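Local atomic coordinates of 433aa long hypothetical phosphoribosylglycinamide formyl transferase (Pyrococcus horikoshii, PDB entry 2DWC), a protein that belongs to the ATP-grasp superfamily and holds adenosine-5'-diphosphate in a pocket of its ATP-grasp fold. Residues E256-V259 and Y260-A263; V109-A112 and R113-W116; A151-K154 and I155-C159; A142-L145 and D146-Y149; V77-R80 and E81-D84. All coordinates share one frame; numbering follows the deposited sequence.

Contact 1 (E256-V259 and Y260-A263); sequences EREV and YRIA
Glu-256 and Tyr-260 lie side by side one turn apart, and Tyr-260 OH donates a very short hydrogen bond of 2.5 Å to Glu-256 OE2. The carboxylate plane stands 78° from the ring, while the carbonyl oxygen of Glu-256 sits over one face of the ring toward its rim and also accepts from Tyr-260 N, 3.1 Å away. Lys-231 forms a salt bridge to the same OE2, so that oxygen has two partners, and its negative charge is probably stabilised. This is the packed side of the amphipathic helix 253-270 of the ATP-grasp domain: Val-259 and Tyr-260 rest on Pro-232 of strand 225-238, and Val-259 and Ile-262 on Val-287 of strand 286-293. The more exposed side is polar. There Glu-258 and Arg-261 run alongside each other, and Arg-261 grips side-on, NE reaching Glu-258 OE2 at 2.9 Å and NH2 reaching Glu-258 OE1 at 3.0 Å. Both oxygens lie in the guanidinium plane, but the nitrogens approach from above the carboxylate, the two planes being 50° apart. A bend at chi2 of Glu-258 (72°) folds its carboxylate along the helix to Arg-261, and its CG touches Ile-262 CD1 at 3.8 Å.

Contact 2 (V109-A112 and R113-W116); sequences VPNA and RATW
Asn-111 reaches Ala-114 with its side chain turned at chi1 45°, which sets CG between its own backbone N and carbonyl carbon, and the second torsion then aims OD1 at the first turn of the helix. This is an N-cap: OD1 of Asn-111 accepts from Ala-114 N at 2.9 Å, with the donor almost in line with the side-chain C=O (172°) although the hydrogen bond is bent at the hydrogen, 145°. The other end of the amide is held as well, since ND2 donates to the carbonyl of Leu-270, and the two bonds together fix the rotation of the group. Helical bonding begins at once behind the cap, Ala-112 O receiving Trp-116 N at 3.3 Å. Pro-110, which follows a cis peptide bond, packs on the opening turn, its CG meeting Ala-114 CB at a tight 3.5 Å; Pro-294 lies against both residues. The loop thus carries the chain from helix 95-103 into helix 112-118, both in the Rossmann-like preATP-grasp region. Thr-115 OG1 is held by Arg-295 NH1 from outside the turn and itself donates to a water 2.6 Å away. That water in turn donates to two carbonyls, Val-109 O at 2.8 Å and Asn-111 O at 2.7 Å.

Contact 3 (A151-K154 and I155-C159); sequences ACEK and IGYPC
The ring of Tyr-157 has the carbonyl oxygen of Cys-152 over one face, 4.1 Å above its plane and displaced toward the rim, and Glu-153 OE2 at its edge, in plane. The carboxylate of Glu-153 is turned 70° from the ring, and Tyr-157 OH donates to its OE2 at 2.8 Å, arriving from above the carboxylate plane. A bend at chi2 (-68°) brings the carboxylate beside the helix to the tyrosine hydroxyl. Cys-152 CB touches the ring at CE2, 3.9 Å away. The tyrosine is therefore folded back against the last turn of helix 145-155, whose C-terminal end is marked by Gly-156. Gly-156 N still donates to Cys-152 O at 2.9 Å, but its positive phi of 98° turns the chain out of the helix toward strand 159-163 of the antiparallel sheet in the ATP-grasp domain. Further on, Cys-159, at the start of that strand, comes beside Cys-152, while Val-175 of the neighbouring strand touches both Tyr-157 and Cys-159. The SG atoms of Cys-152 and Cys-159 are 3.8 Å apart, far longer than a disulfide, so the two buried cysteines meet as unlinked sulfurs in van der Waals contact.

Contact 4 (A142-L145 and D146-Y149); sequences ATTL and DELY
Glu-147 meets Thr-144 at the start of helix 145-155. Thr-144 OG1 accepts from Glu-147 N at 3.0 Å, and in return the glutamate side chain reaches back past Thr-144 to the residue before it, where its OE2 accepts from Thr-143 N at 2.8 Å. The donor nitrogen stands nearly on the line of the C-O bond. Thr-144 is the N-cap; the glutamate bond lands on the residue ahead of the cap, so the pair braces the turn in two places, a side chain accepting from a backbone N-H in each. The hydroxyl is in position because chi1 of Thr-144 (62°) swings OG1 between its own N and carbonyl carbon, whereas Glu-147 reaches by staying extended beyond CG, with chi2 at -175°. On its way the glutamate crosses the threonine, CG lying 3.2 Å from Thr-144 OG1. Behind this polar layer Ala-142 CB sits against Leu-148 CB, 4.0 Å away. Leu-145 runs alongside Tyr-149, with Leu-145 CD1 touching Tyr-149 CE1 at 3.7 Å. The capped turn links strand 139-142, whose Ala-142 is paired through the backbone with Ile-199, the first residue of strand 199-203, to the helix that follows. Helix 181-185 packs on the same turn, Ile-181 touching Leu-148 and Tyr-149, and Trp-185 touching Leu-145.

Contact 5 (V77-R80 and E81-D84); sequences VVER and EKPD
Lys-82 NZ donates to Glu-79 O at 2.7 Å, lying in the carbonyl plane, and so takes up a main-chain oxygen at the C-terminal end of helix 71-81. A long salt bridge, 3.8 Å from Lys-82 NZ to Glu-79 OE1, adds a looser attraction, and a water that donates to Arg-80 O at 2.9 Å accepts weakly from the same ammonium group. The positive charge gathered over these carbonyls would be expected to interact well with the negative end of the helix dipole. Lys-82 can fold back because it leaves the helix with positive phi (44°), after its own N has donated to Val-78 O at 2.8 Å. Its aliphatic chain then runs over the last turn, with CG 3.4 Å from Glu-79 O, and a bend at chi4 (74°) finally drops NZ onto the carbonyl. Toward the interior the character changes. Glu-81 CG passes Val-77 CG1 at 4.2 Å, while its buried carboxylate is bound by Lys-21, Arg-62 and Tyr-64, and Arg-80 NE shares the hydroxyl of Tyr-64. Beyond Pro-83 the chain enters strand 85-88, at the edge of the parallel Rossmann-like sheet. Val-77, Val-78 and Pro-83 all pack on Leu-23 of strand 21-25, and Asp-84 pairs through its backbone with Lys-21, the first residue of that strand.

Followed from the N terminus, the five contacts come strictly in series, none nesting in or crossing another, and each is closed within a single short stretch. Contact 5 ends helix 71-81 and leads into strand 85-88; contact 2, with its centre about 18 Å away, starts helix 112-118 in the same preATP-grasp region. Contacts 4 and 3 then bracket helix 145-155, one at its beginning and the other at its end, their centres about 12 Å apart, joining strand 139-142 to strand 159-163 of one antiparallel sheet. Contact 1 lies inside helix 253-270, against the large mixed sheet. Contacts 3 and 5 stand on opposite sides of the chain's centre, their own centres about 49 Å apart.

Contact 1 (E256-V259 and Y260-A263)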
loop_
_atom_site.group_PDB
_atom_site.type_symbol
_atom_site.label_atom_id
_atom_site.label_comp_id
_atom_site.label_asym_id
_atom_site.label_seq_id
_atom_site.Cartn_x
_atom_site.Cartn_y
_atom_site.Cartn_z
ATOM N N GLU B 256 15.395 24.794 -7.041
ATOM C CA GLU B 256 14.373 24.128 -6.238
ATOM C C GLU B 256 13.403 25.137 -5.644
ATOM O O GLU B 256 12.180 24.949 -5.678
ATOM C CB GLU B 256 15.013 23.296 -5.120
ATOM C CG GLU B 256 14.012 22.585 -4.234
ATOM C CD GLU B 256 14.668 21.854 -3.110
ATOM O OE1 GLU B 256 15.913 21.801 -3.103
ATOM O OE2 GLU B 256 13.955 21.346 -2.226
ATOM N N ARG B 257 13.923 26.231 -5.101
ATOM C CA ARG B 257 13.018 27.222 -4.536
ATOM C C ARG B 257 12.186 27.919 -5.624
ATOM O O ARG B 257 11.051 28.350 -5.373
ATOM C CB ARG B 257 13.791 28.270 -3.719
ATOM C CG ARG B 257 14.621 27.660 -2.600
ATOM C CD ARG B 257 15.080 28.691 -1.561
ATOM N NE ARG B 257 13.991 29.005 -0.638
ATOM C CZ ARG B 257 13.246 30.111 -0.679
ATOM N NH1 ARG B 257 13.462 31.051 -1.598
ATOM N NH2 ARG B 257 12.255 30.258 0.187
ATOM N N GLU B 258 12.752 28.074 -6.805
ATOM C CA GLU B 258 12.019 28.716 -7.901
ATOM C C GLU B 258 10.903 27.752 -8.357
ATOM O O GLU B 258 9.805 28.175 -8.758
ATOM C CB GLU B 258 12.975 29.009 -9.056
ATOM C CG GLU B 258 12.357 29.650 -10.274
ATOM C CD GLU B 258 11.976 31.131 -10.061
ATOM O OE1 GLU B 258 11.625 31.774 -11.068
ATOM O OE2 GLU B 258 12.017 31.633 -8.911
ATOM N N VAL B 259 11.201 26.455 -8.307
ATOM C CA VAL B 259 10.185 25.439 -8.692
ATOM C C VAL B 259 8.996 25.600 -7.749
ATOM O O VAL B 259 7.848 25.657 -8.190
ATOM C CB VAL B 259 10.783 24.000 -8.589
ATOM C CG1 VAL B 259 9.653 22.922 -8.540
ATOM C CG2 VAL B 259 11.682 23.748 -9.789
ATOM N N TYR B 260 9.253 25.708 -6.447
ATOM C CA TYR B 260 8.161 25.886 -5.482
ATOM C C TYR B 260 7.438 27.210 -5.729
ATOM O O TYR B 260 6.223 27.271 -5.670
ATOM C CB TYR B 260 8.660 25.890 -4.027
ATOM C CG TYR B 260 9.400 24.625 -3.603
ATOM C CD1 TYR B 260 10.411 24.665 -2.634
ATOM C CD2 TYR B 260 9.096 23.386 -4.186
ATOM C CE1 TYR B 260 11.097 23.512 -2.263
ATOM C CE2 TYR B 260 9.786 22.218 -3.828
ATOM C CZ TYR B 260 10.779 22.279 -2.878
ATOM O OH TYR B 260 11.490 21.134 -2.583
ATOM N N ARG B 261 8.184 28.282 -5.998
ATOM C CA ARG B 261 7.539 29.567 -6.228
ATOM C C ARG B 261 6.593 29.544 -7.440
ATOM O O ARG B 261 5.463 30.072 -7.378
ATOM C CB ARG B 261 8.636 30.653 -6.436
ATOM C CG ARG B 261 8.097 32.097 -6.499
ATOM C CD ARG B 261 9.190 33.104 -6.949
ATOM N NE ARG B 261 9.517 33.007 -8.374
ATOM C CZ ARG B 261 8.732 33.435 -9.362
ATOM N NH1 ARG B 261 7.552 33.995 -9.090
ATOM N NH2 ARG B 261 9.138 33.324 -10.623
ATOM N N ILE B 262 7.066 28.969 -8.539
ATOM C CA ILE B 262 6.278 28.895 -9.783
ATOM C C ILE B 262 5.058 27.991 -9.564
ATOM O O ILE B 262 3.923 28.340 -9.949
ATOM C CB ILE B 262 7.159 28.370 -10.934
ATOM C CG1 ILE B 262 8.089 29.511 -11.389
ATOM C CG2 ILE B 262 6.304 27.902 -12.119
ATOM C CD1 ILE B 262 9.178 29.100 -12.266
ATOM N N ALA B 263 5.290 26.829 -8.950
ATOM C CA ALA B 263 4.153 25.919 -8.676
ATOM C C ALA B 263 3.101 26.633 -7.815
ATOM O O ALA B 263 1.899 26.551 -8.080
ATOM C CB ALA B 263 4.675 24.596 -7.936
#

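Contact 2 (V109-A112 and R113-W116)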
loop_
_atom_site.group_PDB
_atom_site.type_symbol
_atom_site.label_atom_id
_atom_site.label_comp_id
_atom_site.label_asym_id
_atom_site.label_seq_id
_atom_site.Cartn_x
_atom_site.Cartn_y
_atom_site.Cartn_z
ATOM N N VAL B 109 -13.034 17.389 -8.161
ATOM C CA VAL B 109 -11.637 17.666 -7.802
ATOM C C VAL B 109 -10.756 18.063 -8.971
ATOM O O VAL B 109 -10.794 17.423 -10.030
ATOM C CB VAL B 109 -11.017 16.373 -7.209
ATOM C CG1 VAL B 109 -9.481 16.489 -7.067
ATOM C CG2 VAL B 109 -11.706 16.065 -5.864
ATOM N N PRO B 110 -9.972 19.145 -8.825
ATOM C CA PRO B 110 -9.836 20.063 -7.668
ATOM C C PRO B 110 -11.030 21.021 -7.717
ATOM O O PRO B 110 -11.494 21.525 -6.674
ATOM C CB PRO B 110 -8.473 20.720 -7.910
ATOM C CG PRO B 110 -8.392 20.770 -9.412
ATOM C CD PRO B 110 -8.950 19.415 -9.852
ATOM N N ASN B 111 -11.488 21.257 -8.951
ATOM C CA ASN B 111 -12.752 21.957 -9.308
ATOM C C ASN B 111 -12.908 21.620 -10.796
ATOM O O ASN B 111 -11.952 21.172 -11.460
ATOM C CB ASN B 111 -12.769 23.516 -9.067
ATOM C CG ASN B 111 -11.525 24.198 -9.544
ATOM O OD1 ASN B 111 -11.128 24.071 -10.696
ATOM N ND2 ASN B 111 -10.885 24.949 -8.633
ATOM N N ALA B 112 -14.097 21.831 -11.330
ATOM C CA ALA B 112 -14.344 21.485 -12.726
ATOM C C ALA B 112 -13.522 22.342 -13.693
ATOM O O ALA B 112 -12.981 21.853 -14.676
ATOM C CB ALA B 112 -15.871 21.626 -13.023
ATOM N N ARG B 113 -13.393 23.625 -13.377
ATOM C CA ARG B 113 -12.674 24.537 -14.260
ATOM C C ARG B 113 -11.220 24.135 -14.503
ATOM O O ARG B 113 -10.702 24.268 -15.621
ATOM C CB ARG B 113 -12.769 25.958 -13.680
ATOM C CG ARG B 113 -12.078 27.009 -14.584
ATOM C CD ARG B 113 -12.692 28.390 -14.402
ATOM N NE ARG B 113 -12.362 29.288 -15.521
ATOM C CZ ARG B 113 -11.208 29.940 -15.643
ATOM N NH1 ARG B 113 -10.276 29.810 -14.709
ATOM N NH2 ARG B 113 -10.964 30.695 -16.713
ATOM N N ALA B 114 -10.557 23.589 -13.477
ATOM C CA ALA B 114 -9.156 23.193 -13.651
ATOM C C ALA B 114 -8.965 22.155 -14.727
ATOM O O ALA B 114 -8.007 22.223 -15.483
ATOM C CB ALA B 114 -8.545 22.685 -12.305
ATOM N N THR B 115 -9.868 21.182 -14.813
ATOM C CA THR B 115 -9.737 20.160 -15.842
ATOM C C THR B 115 -10.016 20.766 -17.203
ATOM O O THR B 115 -9.316 20.475 -18.185
ATOM C CB THR B 115 -10.681 18.985 -15.545
ATOM O OG1 THR B 115 -10.190 18.328 -14.374
ATOM C CG2 THR B 115 -10.723 17.967 -16.703
ATOM N N TRP B 116 -10.984 21.663 -17.252
ATOM C CA TRP B 116 -11.335 22.301 -18.522
ATOM C C TRP B 116 -10.188 23.210 -19.001
ATOM O O TRP B 116 -9.916 23.276 -20.197
ATOM C CB TRP B 116 -12.644 23.072 -18.314
ATOM C CG TRP B 116 -13.050 23.972 -19.418
ATOM C CD1 TRP B 116 -13.808 23.651 -20.516
ATOM C CD2 TRP B 116 -12.814 25.378 -19.481
ATOM N NE1 TRP B 116 -14.062 24.789 -21.262
ATOM C CE2 TRP B 116 -13.465 25.862 -20.644
ATOM C CE3 TRP B 116 -12.121 26.283 -18.659
ATOM C CZ2 TRP B 116 -13.442 27.212 -21.003
ATOM C CZ3 TRP B 116 -12.102 27.634 -19.023
ATOM C CH2 TRP B 116 -12.756 28.075 -20.179
HETATM O O HOH W 1 -11.818 18.597 -12.347
#

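Contact 3 (A151-K154 and I155-C159)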
loop_
_atom_site.group_PDB
_atom_site.type_symbol
_atom_site.label_atom_id
_atom_site.label_comp_id
_atom_site.label_asym_id
_atom_site.label_seq_id
_atom_site.Cartn_x
_atom_site.Cartn_y
_atom_site.Cartn_z
ATOM N N ALA B 151 4.524 32.276 -37.742
ATOM C CA ALA B 151 4.815 31.979 -36.339
ATOM C C ALA B 151 6.142 31.233 -36.193
ATOM O O ALA B 151 6.993 31.625 -35.399
ATOM C CB ALA B 151 3.668 31.156 -35.733
ATOM N N CYS B 152 6.327 30.157 -36.950
ATOM C CA CYS B 152 7.580 29.407 -36.864
ATOM C C CYS B 152 8.784 30.294 -37.189
ATOM O O CYS B 152 9.825 30.203 -36.536
ATOM C CB CYS B 152 7.552 28.197 -37.795
ATOM S SG CYS B 152 6.416 26.875 -37.265
ATOM N N GLU B 153 8.636 31.158 -38.193
ATOM C CA GLU B 153 9.709 32.068 -38.579
ATOM C C GLU B 153 9.987 33.063 -37.470
ATOM O O GLU B 153 11.139 33.342 -37.149
ATOM C CB GLU B 153 9.336 32.843 -39.854
ATOM C CG GLU B 153 9.444 32.037 -41.137
ATOM C CD GLU B 153 10.889 31.683 -41.498
ATOM O OE1 GLU B 153 11.808 32.488 -41.211
ATOM O OE2 GLU B 153 11.102 30.601 -42.079
ATOM N N LYS B 154 8.928 33.593 -36.869
ATOM C CA LYS B 154 9.090 34.565 -35.796
ATOM C C LYS B 154 9.648 33.961 -34.510
ATOM O O LYS B 154 10.402 34.611 -33.786
ATOM C CB LYS B 154 7.756 35.227 -35.500
ATOM C CG LYS B 154 7.853 36.642 -34.978
ATOM C CD LYS B 154 6.461 37.270 -34.974
ATOM C CE LYS B 154 6.458 38.670 -35.569
ATOM N NZ LYS B 154 5.068 39.200 -35.683
ATOM N N ILE B 155 9.257 32.728 -34.204
ATOM C CA ILE B 155 9.742 32.073 -32.986
ATOM C C ILE B 155 11.193 31.648 -33.163
ATOM O O ILE B 155 11.984 31.717 -32.226
ATOM C CB ILE B 155 8.885 30.832 -32.658
ATOM C CG1 ILE B 155 7.493 31.277 -32.193
ATOM C CG2 ILE B 155 9.591 29.970 -31.631
ATOM C CD1 ILE B 155 7.495 32.129 -30.938
ATOM N N GLY B 156 11.533 31.219 -34.377
ATOM C CA GLY B 156 12.892 30.786 -34.669
ATOM C C GLY B 156 12.995 29.277 -34.604
ATOM O O GLY B 156 12.266 28.647 -33.841
ATOM N N TYR B 157 13.885 28.681 -35.391
ATOM C CA TYR B 157 14.018 27.233 -35.375
ATOM C C TYR B 157 15.190 26.818 -34.491
ATOM O O TYR B 157 16.122 27.593 -34.284
ATOM C CB TYR B 157 14.213 26.687 -36.796
ATOM C CG TYR B 157 13.168 27.149 -37.798
ATOM C CD1 TYR B 157 13.352 28.325 -38.538
ATOM C CD2 TYR B 157 12.004 26.408 -38.017
ATOM C CE1 TYR B 157 12.400 28.746 -39.476
ATOM C CE2 TYR B 157 11.048 26.817 -38.947
ATOM C CZ TYR B 157 11.252 27.989 -39.677
ATOM O OH TYR B 157 10.315 28.399 -40.605
ATOM N N PRO B 158 15.128 25.610 -33.908
ATOM C CA PRO B 158 14.030 24.648 -34.035
ATOM C C PRO B 158 12.916 25.094 -33.085
ATOM O O PRO B 158 13.194 25.684 -32.046
ATOM C CB PRO B 158 14.654 23.325 -33.561
ATOM C CG PRO B 158 16.113 23.567 -33.609
ATOM C CD PRO B 158 16.251 24.998 -33.190
ATOM N N CYS B 159 11.668 24.822 -33.444
ATOM C CA CYS B 159 10.551 25.183 -32.577
ATOM C C CYS B 159 9.600 23.994 -32.437
ATOM O O CYS B 159 9.648 23.044 -33.221
ATOM C CB CYS B 159 9.810 26.421 -33.113
ATOM S SG CYS B 159 9.212 26.281 -34.826
#

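Contact 4 (A142-L145 and D146-Y149)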
loop_
_atom_site.group_PDB
_atom_site.type_symbol
_atom_site.label_atom_id
_atom_site.label_comp_id
_atom_site.label_asym_id
_atom_site.label_seq_id
_atom_site.Cartn_x
_atom_site.Cartn_y
_atom_site.Cartn_z
ATOM N N ALA B 142 -1.280 29.726 -34.001
ATOM C CA ALA B 142 -1.545 29.793 -35.435
ATOM C C ALA B 142 -2.863 29.079 -35.673
ATOM O O ALA B 142 -3.103 28.035 -35.091
ATOM C CB ALA B 142 -0.450 29.113 -36.217
ATOM N N THR B 143 -3.713 29.654 -36.516
ATOM C CA THR B 143 -5.001 29.073 -36.836
ATOM C C THR B 143 -5.043 28.700 -38.316
ATOM O O THR B 143 -5.968 28.036 -38.782
ATOM C CB THR B 143 -6.141 30.066 -36.541
ATOM O OG1 THR B 143 -6.235 30.271 -35.126
ATOM C CG2 THR B 143 -7.464 29.535 -37.060
ATOM N N THR B 144 -4.042 29.142 -39.065
ATOM C CA THR B 144 -3.972 28.810 -40.487
ATOM C C THR B 144 -2.540 28.452 -40.830
ATOM O O THR B 144 -1.621 28.738 -40.060
ATOM C CB THR B 144 -4.392 29.991 -41.379
ATOM O OG1 THR B 144 -3.488 31.087 -41.170
ATOM C CG2 THR B 144 -5.811 30.432 -41.047
ATOM N N LEU B 145 -2.350 27.832 -41.988
ATOM C CA LEU B 145 -1.014 27.465 -42.424
ATOM C C LEU B 145 -0.203 28.746 -42.602
ATOM O O LEU B 145 0.982 28.799 -42.262
ATOM C CB LEU B 145 -1.089 26.679 -43.730
ATOM C CG LEU B 145 0.229 26.221 -44.361
ATOM C CD1 LEU B 145 1.098 25.523 -43.328
ATOM C CD2 LEU B 145 -0.072 25.288 -45.529
ATOM N N ASP B 146 -0.846 29.787 -43.121
ATOM C CA ASP B 146 -0.176 31.069 -43.317
ATOM C C ASP B 146 0.327 31.608 -41.988
ATOM O O ASP B 146 1.429 32.140 -41.895
ATOM C CB ASP B 146 -1.137 32.088 -43.936
ATOM C CG ASP B 146 -1.260 31.941 -45.441
ATOM O OD1 ASP B 146 -1.304 30.794 -45.951
ATOM O OD2 ASP B 146 -1.324 32.988 -46.111
ATOM N N GLU B 147 -0.491 31.478 -40.952
ATOM C CA GLU B 147 -0.083 31.964 -39.648
ATOM C C GLU B 147 0.995 31.055 -39.077
ATOM O O GLU B 147 1.915 31.518 -38.399
ATOM C CB GLU B 147 -1.284 32.023 -38.712
ATOM C CG GLU B 147 -2.230 33.147 -39.024
ATOM C CD GLU B 147 -3.335 33.253 -37.998
ATOM O OE1 GLU B 147 -4.095 34.245 -38.041
ATOM O OE2 GLU B 147 -3.436 32.341 -37.147
ATOM N N LEU B 148 0.895 29.763 -39.375
ATOM C CA LEU B 148 1.892 28.812 -38.886
ATOM C C LEU B 148 3.281 29.171 -39.447
ATOM O O LEU B 148 4.275 29.180 -38.705
ATOM C CB LEU B 148 1.508 27.385 -39.294
ATOM C CG LEU B 148 1.887 26.212 -38.378
ATOM C CD1 LEU B 148 2.419 25.110 -39.241
ATOM C CD2 LEU B 148 2.899 26.616 -37.316
ATOM N N TYR B 149 3.350 29.484 -40.749
ATOM C CA TYR B 149 4.637 29.849 -41.357
ATOM C C TYR B 149 5.227 31.067 -40.684
ATOM O O TYR B 149 6.406 31.082 -40.316
ATOM C CB TYR B 149 4.480 30.150 -42.849
ATOM C CG TYR B 149 4.698 28.966 -43.741
ATOM C CD1 TYR B 149 3.618 28.285 -44.304
ATOM C CD2 TYR B 149 5.992 28.521 -44.026
ATOM C CE1 TYR B 149 3.815 27.187 -45.134
ATOM C CE2 TYR B 149 6.203 27.415 -44.858
ATOM C CZ TYR B 149 5.110 26.757 -45.405
ATOM O OH TYR B 149 5.308 25.663 -46.213
#

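Contact 5 (V77-R80 and E81-D84)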
loop_
_atom_site.group_PDB
_atom_site.type_symbol
_atom_site.label_atom_id
_atom_site.label_comp_id
_atom_site.label_asym_id
_atom_site.label_seq_id
_atom_site.Cartn_x
_atom_site.Cartn_y
_atom_site.Cartn_z
ATOM N N VAL B 77 -24.503 7.637 -12.884
ATOM C CA VAL B 77 -23.645 7.125 -11.821
ATOM C C VAL B 77 -23.607 8.091 -10.626
ATOM O O VAL B 77 -23.727 7.683 -9.471
ATOM C CB VAL B 77 -22.197 6.929 -12.356
ATOM C CG1 VAL B 77 -21.301 6.421 -11.191
ATOM C CG2 VAL B 77 -22.212 5.884 -13.512
ATOM N N VAL B 78 -23.411 9.365 -10.901
ATOM C CA VAL B 78 -23.343 10.344 -9.798
ATOM C C VAL B 78 -24.660 10.396 -9.012
ATOM O O VAL B 78 -24.648 10.406 -7.775
ATOM C CB VAL B 78 -22.971 11.762 -10.322
ATOM C CG1 VAL B 78 -23.151 12.824 -9.177
ATOM C CG2 VAL B 78 -21.498 11.754 -10.845
ATOM N N GLU B 79 -25.802 10.362 -9.697
ATOM C CA GLU B 79 -27.043 10.396 -8.961
ATOM C C GLU B 79 -27.247 9.154 -8.115
ATOM O O GLU B 79 -27.830 9.203 -7.019
ATOM C CB GLU B 79 -28.242 10.573 -9.901
ATOM C CG GLU B 79 -28.506 11.987 -10.266
ATOM C CD GLU B 79 -28.927 12.826 -9.028
ATOM O OE1 GLU B 79 -29.706 12.327 -8.179
ATOM O OE2 GLU B 79 -28.466 13.978 -8.935
ATOM N N ARG B 80 -26.816 8.007 -8.631
ATOM C CA ARG B 80 -26.955 6.782 -7.848
ATOM C C ARG B 80 -26.080 6.759 -6.608
ATOM O O ARG B 80 -26.511 6.363 -5.529
ATOM C CB ARG B 80 -26.587 5.551 -8.720
ATOM C CG ARG B 80 -27.681 5.199 -9.755
ATOM C CD ARG B 80 -27.252 4.024 -10.612
ATOM N NE ARG B 80 -26.950 2.803 -9.839
ATOM C CZ ARG B 80 -27.864 1.874 -9.538
ATOM N NH1 ARG B 80 -27.525 0.784 -8.858
ATOM N NH2 ARG B 80 -29.159 2.047 -9.897
ATOM N N GLU B 81 -24.834 7.193 -6.793
ATOM C CA GLU B 81 -23.816 7.071 -5.765
ATOM C C GLU B 81 -23.653 8.237 -4.774
ATOM O O GLU B 81 -23.207 8.009 -3.641
ATOM C CB GLU B 81 -22.476 6.800 -6.463
ATOM C CG GLU B 81 -22.424 5.452 -7.269
ATOM C CD GLU B 81 -22.606 4.203 -6.381
ATOM O OE1 GLU B 81 -23.032 3.127 -6.905
ATOM O OE2 GLU B 81 -22.340 4.294 -5.173
ATOM N N LYS B 82 -23.952 9.448 -5.243
ATOM C CA LYS B 82 -23.853 10.668 -4.404
ATOM C C LYS B 82 -22.575 10.631 -3.606
ATOM O O LYS B 82 -22.570 10.637 -2.368
ATOM C CB LYS B 82 -25.081 10.750 -3.499
ATOM C CG LYS B 82 -26.350 10.756 -4.334
ATOM C CD LYS B 82 -27.581 11.186 -3.530
ATOM C CE LYS B 82 -28.728 11.523 -4.469
ATOM N NZ LYS B 82 -29.298 10.278 -5.018
ATOM N N PRO B 83 -21.436 10.636 -4.325
ATOM C CA PRO B 83 -20.121 10.581 -3.702
ATOM C C PRO B 83 -19.688 11.866 -2.973
ATOM O O PRO B 83 -20.203 12.944 -3.292
ATOM C CB PRO B 83 -19.217 10.279 -4.881
ATOM C CG PRO B 83 -19.806 11.010 -5.971
ATOM C CD PRO B 83 -21.328 10.826 -5.784
ATOM N N ASP B 84 -18.748 11.720 -2.008
ATOM C CA ASP B 84 -18.166 12.898 -1.314
ATOM C C ASP B 84 -17.131 13.603 -2.181
ATOM O O ASP B 84 -16.795 14.778 -1.932
ATOM C CB ASP B 84 -17.513 12.429 0.001
ATOM C CG ASP B 84 -18.563 11.913 0.972
ATOM O OD1 ASP B 84 -18.779 10.690 1.052
ATOM O OD2 ASP B 84 -19.265 12.745 1.604
HETATM O O HOH W 2 -29.203 7.289 -5.024
#